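Local coordinates for protein catecholate siderophore receptor Fiu (Escherichia coli, PDB 6BPM) that imports iron bound to catecholate siderophores across the outer membrane, drawing its energy from TonB, and also serves as receptor for several microcins, at residues A[619-624]-A[653-658]; A[602-607]-A[624-629]; A[355-360]-A[419-424]. All coordinates share one frame; numbering follows the deposited sequence.

All three contacts belong to the 22-stranded antiparallel barrel of this TonB-dependent receptor, illustrating how its wall is joined at different heights. Contacts 1 and 2 are neighbours, their centres 10 Å apart. They share Y624, and L622 N of contact 1 lies 3.1 Å from A606 O of contact 2, a probable hydrogen bond, so the loop before strand 628-636 is tied to strand 595-610 through A606 and to strand 642-655 through contact 1. Contact 3 lies well away, its centre 45 Å from that of contact 1 and 37 Å from that of contact 2; its short turns are consistent with the periplasmic side, the long loop of the other two with the extracellular side.

Contact 1: A[619-624]-A[653-658]; sequences SSSLPY and SMHKGS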
loop_
_atom_site.group_PDB
_atom_site.type_symbol
_atom_site.label_atom_id
_atom_site.label_comp_id
_atom_site.label_asym_id
_atom_site.label_seq_id
_atom_site.Cartn_x
_atom_site.Cartn_y
_atom_site.Cartn_z
ATOM N N SER A 619 -3.516 4.949 -26.372
ATOM C CA SER A 619 -2.896 3.639 -26.532
ATOM C C SER A 619 -3.549 2.646 -25.571
ATOM O O SER A 619 -4.494 2.969 -24.850
ATOM C CB SER A 619 -1.387 3.700 -26.274
ATOM O OG SER A 619 -1.104 3.784 -24.885
ATOM N N SER A 620 -3.055 1.410 -25.573
ATOM C CA SER A 620 -3.661 0.330 -24.799
ATOM C C SER A 620 -3.076 0.178 -23.394
ATOM O O SER A 620 -3.514 -0.712 -22.669
ATOM C CB SER A 620 -3.523 -0.997 -25.534
ATOM O OG SER A 620 -2.154 -1.363 -25.594
ATOM N N SER A 621 -2.080 0.982 -23.016
ATOM C CA SER A 621 -1.454 0.871 -21.701
ATOM C C SER A 621 -2.395 1.308 -20.585
ATOM O O SER A 621 -3.288 2.142 -20.777
ATOM C CB SER A 621 -0.182 1.712 -21.613
ATOM O OG SER A 621 0.711 1.382 -22.668
ATOM N N LEU A 622 -2.163 0.719 -19.382
ATOM C CA LEU A 622 -2.844 1.054 -18.140
ATOM C C LEU A 622 -2.163 2.256 -17.493
ATOM O O LEU A 622 -0.935 2.350 -17.504
ATOM C CB LEU A 622 -2.815 -0.128 -17.165
ATOM C CG LEU A 622 -3.505 -1.411 -17.628
ATOM C CD1 LEU A 622 -3.632 -2.390 -16.485
ATOM C CD2 LEU A 622 -4.857 -1.123 -18.277
ATOM N N PRO A 623 -2.927 3.179 -16.926
ATOM C CA PRO A 623 -2.323 4.385 -16.364
ATOM C C PRO A 623 -1.695 4.142 -15.000
ATOM O O PRO A 623 -1.989 3.170 -14.294
ATOM C CB PRO A 623 -3.503 5.352 -16.265
ATOM C CG PRO A 623 -4.670 4.458 -16.077
ATOM C CD PRO A 623 -4.394 3.199 -16.831
ATOM N N TYR A 624 -0.850 5.103 -14.623
ATOM C CA TYR A 624 -0.169 5.129 -13.332
ATOM C C TYR A 624 0.601 3.829 -13.096
ATOM O O TYR A 624 0.683 3.318 -11.984
ATOM C CB TYR A 624 -1.165 5.440 -12.203
ATOM C CG TYR A 624 -2.331 6.331 -12.643
ATOM C CD1 TYR A 624 -2.138 7.687 -12.978
ATOM C CD2 TYR A 624 -3.616 5.820 -12.743
ATOM C CE1 TYR A 624 -3.203 8.484 -13.396
ATOM C CE2 TYR A 624 -4.676 6.608 -13.181
ATOM C CZ TYR A 624 -4.475 7.933 -13.499
ATOM O OH TYR A 624 -5.576 8.694 -13.908
ATOM N N SER A 653 8.404 6.110 -17.081
ATOM C CA SER A 653 7.294 7.009 -17.382
ATOM C C SER A 653 5.973 6.248 -17.331
ATOM O O SER A 653 5.936 5.028 -17.497
ATOM C CB SER A 653 7.471 7.667 -18.748
ATOM O OG SER A 653 7.247 6.705 -19.759
ATOM N N MET A 654 4.883 6.969 -17.050
ATOM C CA MET A 654 3.567 6.340 -17.043
ATOM C C MET A 654 2.534 7.242 -17.689
ATOM O O MET A 654 2.743 8.433 -17.911
ATOM C CB MET A 654 3.097 5.952 -15.639
ATOM C CG MET A 654 3.744 6.712 -14.521
ATOM S SD MET A 654 3.554 5.864 -12.925
ATOM C CE MET A 654 4.886 6.638 -12.029
ATOM N N HIS A 655 1.401 6.631 -17.974
ATOM C CA HIS A 655 0.304 7.273 -18.655
ATOM C C HIS A 655 -0.660 7.827 -17.635
ATOM O O HIS A 655 -0.914 7.197 -16.602
ATOM C CB HIS A 655 -0.446 6.266 -19.523
ATOM C CG HIS A 655 0.384 5.679 -20.619
ATOM N ND1 HIS A 655 0.087 5.848 -21.957
ATOM C CD2 HIS A 655 1.505 4.920 -20.572
ATOM C CE1 HIS A 655 0.993 5.219 -22.687
ATOM N NE2 HIS A 655 1.857 4.641 -21.868
ATOM N N LYS A 656 -1.228 8.987 -17.948
ATOM C CA LYS A 656 -2.390 9.426 -17.212
ATOM C C LYS A 656 -3.619 8.718 -17.762
ATOM O O LYS A 656 -3.640 8.266 -18.912
ATOM C CB LYS A 656 -2.543 10.941 -17.333
ATOM C CG LYS A 656 -3.639 11.538 -16.514
ATOM C CD LYS A 656 -3.691 13.061 -16.727
ATOM C CE LYS A 656 -4.168 13.471 -18.094
ATOM N NZ LYS A 656 -5.637 13.279 -18.201
ATOM N N GLY A 657 -4.640 8.595 -16.925
ATOM C CA GLY A 657 -5.898 8.090 -17.409
ATOM C C GLY A 657 -6.518 9.097 -18.354
ATOM O O GLY A 657 -6.102 10.259 -18.428
ATOM N N SER A 658 -7.472 8.634 -19.153
ATOM C CA SER A 658 -8.163 9.559 -20.034
ATOM C C SER A 658 -9.152 10.413 -19.239
ATOM O O SER A 658 -9.919 9.906 -18.415
ATOM C CB SER A 658 -8.852 8.806 -21.168
ATOM O OG SER A 658 -9.808 7.901 -20.667
HETATM O O HOH W 1 1.009 3.884 -16.974
#
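Y624 and P623 form the close-packed half of this contact, pressed against the backbone of H655 to G657. Y624 N donates to H655 O at 2.9 Å, nearly straight (162°) and in the carbonyl plane. P623 CB fits in beside the same carbonyl and reaches to 3.5 Å from G657 N, while also lying over the rim of one face of the Y624 ring. The phenol runs along the outgoing chain past K656 CA, and its OH accepts a weak hydrogen bond from G657 N at 3.2 Å. At the backbone of the same tyrosine, M654 SD rests 3.6 Å from Y624 C. A water accepts from H655 N at 2.9 Å and donates to L622 O, spanning the two backbones.

The other half is looser and partly exposed. With CG beside its backbone N (chi1 -63°), the H655 imidazole reaches back along the serine-rich loop. S621 CB sits over one face of the ring in a CH-pi contact, 3.7 Å from the centroid, whereas S619 OG approaches H655 CE1 obliquely at 3.4 Å. On the buried side F72 meets the Y624 ring and F71 touches M654, both phenylalanines from the plug, as befits a loop folded against the plug inside a TonB-dependent receptor barrel.

Contact 2: A[602-607]-A[624-629]; sequences TQQKAT and YTPEHA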
loop_
_atom_site.group_PDB
_atom_site.type_symbol
_atom_site.label_atom_id
_atom_site.label_comp_id
_atom_site.label_asym_id
_atom_site.label_seq_id
_atom_site.Cartn_x
_atom_site.Cartn_y
_atom_site.Cartn_z
ATOM N N THR A 602 12.232 -4.754 -12.713
ATOM C CA THR A 602 11.023 -5.339 -13.257
ATOM C C THR A 602 10.706 -4.687 -14.591
ATOM O O THR A 602 11.073 -3.540 -14.851
ATOM C CB THR A 602 9.833 -5.199 -12.319
ATOM O OG1 THR A 602 8.705 -5.882 -12.887
ATOM C CG2 THR A 602 9.499 -3.726 -12.091
ATOM N N GLN A 603 10.075 -5.468 -15.453
ATOM C CA GLN A 603 9.497 -4.989 -16.694
ATOM C C GLN A 603 8.099 -5.585 -16.771
ATOM O O GLN A 603 7.939 -6.809 -16.821
ATOM C CB GLN A 603 10.348 -5.382 -17.902
ATOM C CG GLN A 603 9.737 -4.961 -19.232
ATOM C CD GLN A 603 10.542 -5.458 -20.423
ATOM O OE1 GLN A 603 11.739 -5.172 -20.557
ATOM N NE2 GLN A 603 9.893 -6.237 -21.279
ATOM N N GLN A 604 7.090 -4.729 -16.740
ATOM C CA GLN A 604 5.703 -5.158 -16.682
ATOM C C GLN A 604 4.924 -4.361 -17.712
ATOM O O GLN A 604 4.873 -3.131 -17.641
ATOM C CB GLN A 604 5.143 -4.938 -15.281
ATOM C CG GLN A 604 5.611 -3.625 -14.707
ATOM C CD GLN A 604 4.997 -3.327 -13.375
ATOM O OE1 GLN A 604 4.591 -4.229 -12.643
ATOM N NE2 GLN A 604 4.912 -2.053 -13.047
ATOM N N LYS A 605 4.289 -5.065 -18.632
ATOM C CA LYS A 605 3.534 -4.464 -19.709
ATOM C C LYS A 605 2.091 -4.649 -19.286
ATOM O O LYS A 605 1.552 -5.757 -19.365
ATOM C CB LYS A 605 3.826 -5.158 -21.027
ATOM C CG LYS A 605 3.218 -4.550 -22.275
ATOM C CD LYS A 605 3.988 -3.321 -22.718
ATOM C CE LYS A 605 3.574 -2.894 -24.126
ATOM N NZ LYS A 605 4.400 -1.770 -24.642
ATOM N N ALA A 606 1.484 -3.566 -18.807
ATOM C CA ALA A 606 0.096 -3.565 -18.378
ATOM C C ALA A 606 -0.730 -2.961 -19.501
ATOM O O ALA A 606 -0.484 -1.820 -19.902
ATOM C CB ALA A 606 -0.064 -2.755 -17.090
ATOM N N THR A 607 -1.722 -3.704 -19.995
ATOM C CA THR A 607 -2.439 -3.231 -21.170
ATOM C C THR A 607 -3.871 -3.719 -21.087
ATOM O O THR A 607 -4.166 -4.713 -20.406
ATOM C CB THR A 607 -1.814 -3.722 -22.492
ATOM O OG1 THR A 607 -1.717 -5.150 -22.492
ATOM C CG2 THR A 607 -0.417 -3.169 -22.686
ATOM N N TYR A 624 -0.850 5.103 -14.623
ATOM C CA TYR A 624 -0.169 5.129 -13.332
ATOM C C TYR A 624 0.601 3.829 -13.096
ATOM O O TYR A 624 0.683 3.318 -11.984
ATOM C CB TYR A 624 -1.165 5.440 -12.203
ATOM C CG TYR A 624 -2.331 6.331 -12.643
ATOM C CD1 TYR A 624 -2.138 7.687 -12.978
ATOM C CD2 TYR A 624 -3.616 5.820 -12.743
ATOM C CE1 TYR A 624 -3.203 8.484 -13.396
ATOM C CE2 TYR A 624 -4.676 6.608 -13.181
ATOM C CZ TYR A 624 -4.475 7.933 -13.499
ATOM O OH TYR A 624 -5.576 8.694 -13.908
ATOM N N THR A 625 1.203 3.304 -14.160
ATOM C CA THR A 625 2.008 2.087 -14.107
ATOM C C THR A 625 3.301 2.261 -14.885
ATOM O O THR A 625 3.267 2.347 -16.114
ATOM C CB THR A 625 1.249 0.917 -14.716
ATOM O OG1 THR A 625 -0.003 0.771 -14.053
ATOM C CG2 THR A 625 2.050 -0.372 -14.588
ATOM N N PRO A 626 4.457 2.260 -14.242
ATOM C CA PRO A 626 5.698 2.316 -15.012
ATOM C C PRO A 626 5.924 0.960 -15.663
ATOM O O PRO A 626 5.540 -0.084 -15.123
ATOM C CB PRO A 626 6.775 2.594 -13.953
ATOM C CG PRO A 626 6.166 2.132 -12.663
ATOM C CD PRO A 626 4.693 1.827 -12.862
ATOM N N GLU A 627 6.549 0.984 -16.836
ATOM C CA GLU A 627 6.838 -0.251 -17.553
ATOM C C GLU A 627 8.182 -0.835 -17.139
ATOM O O GLU A 627 8.316 -2.056 -17.040
ATOM C CB GLU A 627 6.810 0.006 -19.057
ATOM C CG GLU A 627 7.115 -1.205 -19.902
ATOM C CD GLU A 627 7.112 -0.877 -21.378
ATOM O OE1 GLU A 627 7.649 -1.673 -22.173
ATOM O OE2 GLU A 627 6.578 0.193 -21.737
ATOM N N HIS A 628 9.161 0.021 -16.854
ATOM C CA HIS A 628 10.454 -0.355 -16.309
ATOM C C HIS A 628 10.608 0.274 -14.931
ATOM O O HIS A 628 10.270 1.437 -14.739
ATOM C CB HIS A 628 11.591 0.132 -17.212
ATOM C CG HIS A 628 11.446 -0.316 -18.625
ATOM N ND1 HIS A 628 12.011 -1.481 -19.099
ATOM C CD2 HIS A 628 10.728 0.201 -19.648
ATOM C CE1 HIS A 628 11.678 -1.639 -20.366
ATOM N NE2 HIS A 628 10.898 -0.635 -20.722
ATOM N N ALA A 629 11.145 -0.481 -13.980
ATOM C CA ALA A 629 11.408 0.069 -12.663
ATOM C C ALA A 629 12.563 -0.696 -12.045
ATOM O O ALA A 629 12.632 -1.919 -12.154
ATOM C CB ALA A 629 10.172 -0.003 -11.776
#
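The H628 imidazole and the Q603 amide lie side by side and point the same way, their planes 69° apart. Q603 OE1 comes obliquely to the ring, 3.5 Å from H628 CE1, while H628 ND1 is hydrogen-bonded to Y601 OH. The Q604 amide is held by one bond lying close to its plane: Q604 NE2 donates to P626 O at 2.9 Å, almost straight (166°). CG lies between the backbone N and the carbonyl carbon (chi1 41°), and the chain then runs extended to carry the amide across to the loop; T625 CG2 packs beside NE2.

These groups hang from the antiparallel ladder of a beta-barrel wall, where strand 595-610 meets the start of strand 628-636. T602 and A629 form a hydrogen-bonded pair, with T602 N to A629 O at 2.9 Å and A629 N to T602 O at 3.2 Å, and Q603 and H628 are the non-hydrogen-bonded pair next to it. Beyond them Q604 N still donates to E627 O at 3.0 Å, and a CA-H from Q603 points at that same oxygen. Further along, strand 595-610 and the incoming loop part. K605 and E627 run alongside each other, K605 NZ 4.1 Å from E627 OE1, too far apart for a salt bridge, while A606 CB and T625 CG2 meet in looser apolar contact.

Contact 3: A[355-360]-A[419-424]; sequences GSIGHD and DTLQIT
H359 and D419 carry the polar core of this contact. ND1 of H359 donates to D419 OD2 at 2.7 Å, meeting the syn lone pair. The bond is bent (145°), with the acceptor tilted out of the ring plane and the carboxylate turned 40° against the ring. D419 CG stands opposite its own backbone N (chi1 -162°), which brings the carboxylate over to the neighbouring strand. H359 NE2 is hydrogen-bonded to T354 OG1, so both ring nitrogens are engaged, which should hold the ring's rotation. Replacing H359 by an alanine would probably leave the D419 carboxylate and T354 OG1 without their imidazole partner.

Among backbone bonds, G358 and Q422 form a hydrogen-bonded antiparallel pair, G358 N to Q422 O at 3.1 Å and Q422 N to G358 O at 2.7 Å. A water bridges backbone and side chain, donating to T420 O at 2.8 Å and weakly to D360 OD1.

Apolar contacts gather on the H359 side. L421 CD2 meets I357 CG2 at 3.8 Å, while CD1 of I357 and CD1 of I423 touch at 3.5 Å; the approach of L421 to the imidazole face is implausibly close, its detail doubtful.

R33 binds D360 through a salt bridge and Q422 through a hydrogen bond. Within the barrel, F352 of strand 327-354 stacks on H359 on one flank, and strand 427-447 continues the sheet on the other, L429 bonding to the backbone of L421.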
loop_
_atom_site.group_PDB
_atom_site.type_symbol
_atom_site.label_atom_id
_atom_site.label_comp_id
_atom_site.label_asym_id
_atom_site.label_seq_id
_atom_site.Cartn_x
_atom_site.Cartn_y
_atom_site.Cartn_z
ATOM N N GLY A 355 4.213 -42.883 2.685
ATOM C CA GLY A 355 5.143 -43.661 1.897
ATOM C C GLY A 355 6.439 -42.894 1.728
ATOM O O GLY A 355 7.018 -42.433 2.719
ATOM N N SER A 356 6.859 -42.658 0.487
ATOM C CA SER A 356 8.034 -41.827 0.247
ATOM C C SER A 356 7.718 -40.342 0.095
ATOM O O SER A 356 8.644 -39.521 0.084
ATOM C CB SER A 356 8.738 -42.315 -1.011
ATOM O OG SER A 356 7.771 -42.643 -1.997
ATOM N N ILE A 357 6.444 -39.979 0.009
ATOM C CA ILE A 357 6.045 -38.591 -0.167
ATOM C C ILE A 357 6.037 -37.902 1.192
ATOM O O ILE A 357 5.278 -38.290 2.086
ATOM C CB ILE A 357 4.657 -38.504 -0.813
ATOM C CG1 ILE A 357 4.538 -39.424 -2.036
ATOM C CG2 ILE A 357 4.361 -37.083 -1.138
ATOM C CD1 ILE A 357 5.134 -38.875 -3.290
ATOM N N GLY A 358 6.806 -36.823 1.319
ATOM C CA GLY A 358 6.753 -35.992 2.506
ATOM C C GLY A 358 5.742 -34.872 2.312
ATOM O O GLY A 358 5.639 -34.283 1.233
ATOM N N HIS A 359 4.974 -34.605 3.362
ATOM C CA HIS A 359 3.928 -33.593 3.328
ATOM C C HIS A 359 4.227 -32.524 4.363
ATOM O O HIS A 359 4.619 -32.842 5.489
ATOM C CB HIS A 359 2.557 -34.185 3.627
ATOM C CG HIS A 359 2.083 -35.171 2.618
ATOM N ND1 HIS A 359 0.937 -34.985 1.880
ATOM C CD2 HIS A 359 2.581 -36.374 2.249
ATOM C CE1 HIS A 359 0.753 -36.027 1.088
ATOM N NE2 HIS A 359 1.738 -36.882 1.291
ATOM N N ASP A 360 4.079 -31.264 3.963
ATOM C CA ASP A 360 4.023 -30.119 4.867
ATOM C C ASP A 360 2.663 -29.495 4.618
ATOM O O ASP A 360 2.433 -28.926 3.551
ATOM C CB ASP A 360 5.135 -29.110 4.595
ATOM C CG ASP A 360 6.485 -29.614 5.003
ATOM O OD1 ASP A 360 6.663 -30.843 5.059
ATOM O OD2 ASP A 360 7.378 -28.783 5.254
ATOM N N ASP A 419 -0.640 -27.807 0.684
ATOM C CA ASP A 419 0.284 -28.923 0.850
ATOM C C ASP A 419 1.482 -28.752 -0.074
ATOM O O ASP A 419 1.325 -28.432 -1.255
ATOM C CB ASP A 419 -0.391 -30.268 0.571
ATOM C CG ASP A 419 0.405 -31.455 1.153
ATOM O OD1 ASP A 419 1.551 -31.241 1.617
ATOM O OD2 ASP A 419 -0.120 -32.597 1.176
ATOM N N THR A 420 2.670 -28.942 0.474
ATOM C CA THR A 420 3.910 -29.017 -0.284
ATOM C C THR A 420 4.415 -30.450 -0.185
ATOM O O THR A 420 4.896 -30.880 0.873
ATOM C CB THR A 420 4.952 -28.038 0.240
ATOM O OG1 THR A 420 4.525 -26.701 -0.029
ATOM C CG2 THR A 420 6.310 -28.306 -0.395
ATOM N N LEU A 421 4.303 -31.175 -1.291
ATOM C CA LEU A 421 4.687 -32.571 -1.374
ATOM C C LEU A 421 6.157 -32.656 -1.751
ATOM O O LEU A 421 6.550 -32.191 -2.826
ATOM C CB LEU A 421 3.849 -33.275 -2.437
ATOM C CG LEU A 421 2.373 -33.424 -2.107
ATOM C CD1 LEU A 421 1.702 -34.314 -3.125
ATOM C CD2 LEU A 421 2.233 -34.001 -0.720
ATOM N N GLN A 422 6.958 -33.288 -0.902
ATOM C CA GLN A 422 8.346 -33.590 -1.235
ATOM C C GLN A 422 8.356 -34.946 -1.915
ATOM O O GLN A 422 8.292 -35.977 -1.244
ATOM C CB GLN A 422 9.214 -33.641 0.004
ATOM C CG GLN A 422 10.642 -33.739 -0.314
ATOM C CD GLN A 422 11.207 -32.383 -0.588
ATOM O OE1 GLN A 422 10.670 -31.385 -0.123
ATOM N NE2 GLN A 422 12.303 -32.326 -1.327
ATOM N N ILE A 423 8.410 -34.952 -3.251
ATOM C CA ILE A 423 8.309 -36.204 -3.996
ATOM C C ILE A 423 9.641 -36.941 -3.975
ATOM O O ILE A 423 9.689 -38.163 -3.803
ATOM C CB ILE A 423 7.833 -35.939 -5.437
ATOM C CG1 ILE A 423 6.535 -35.119 -5.458
ATOM C CG2 ILE A 423 7.633 -37.248 -6.165
ATOM C CD1 ILE A 423 5.290 -35.907 -5.123
ATOM N N THR A 424 10.733 -36.213 -4.205
ATOM C CA THR A 424 12.096 -36.687 -4.000
ATOM C C THR A 424 12.884 -35.552 -3.366
ATOM O O THR A 424 12.346 -34.474 -3.095
ATOM C CB THR A 424 12.750 -37.137 -5.310
ATOM O OG1 THR A 424 13.105 -35.983 -6.086
ATOM C CG2 THR A 424 11.796 -37.985 -6.117
HETATM O O HOH W 2 7.442 -31.381 2.000
#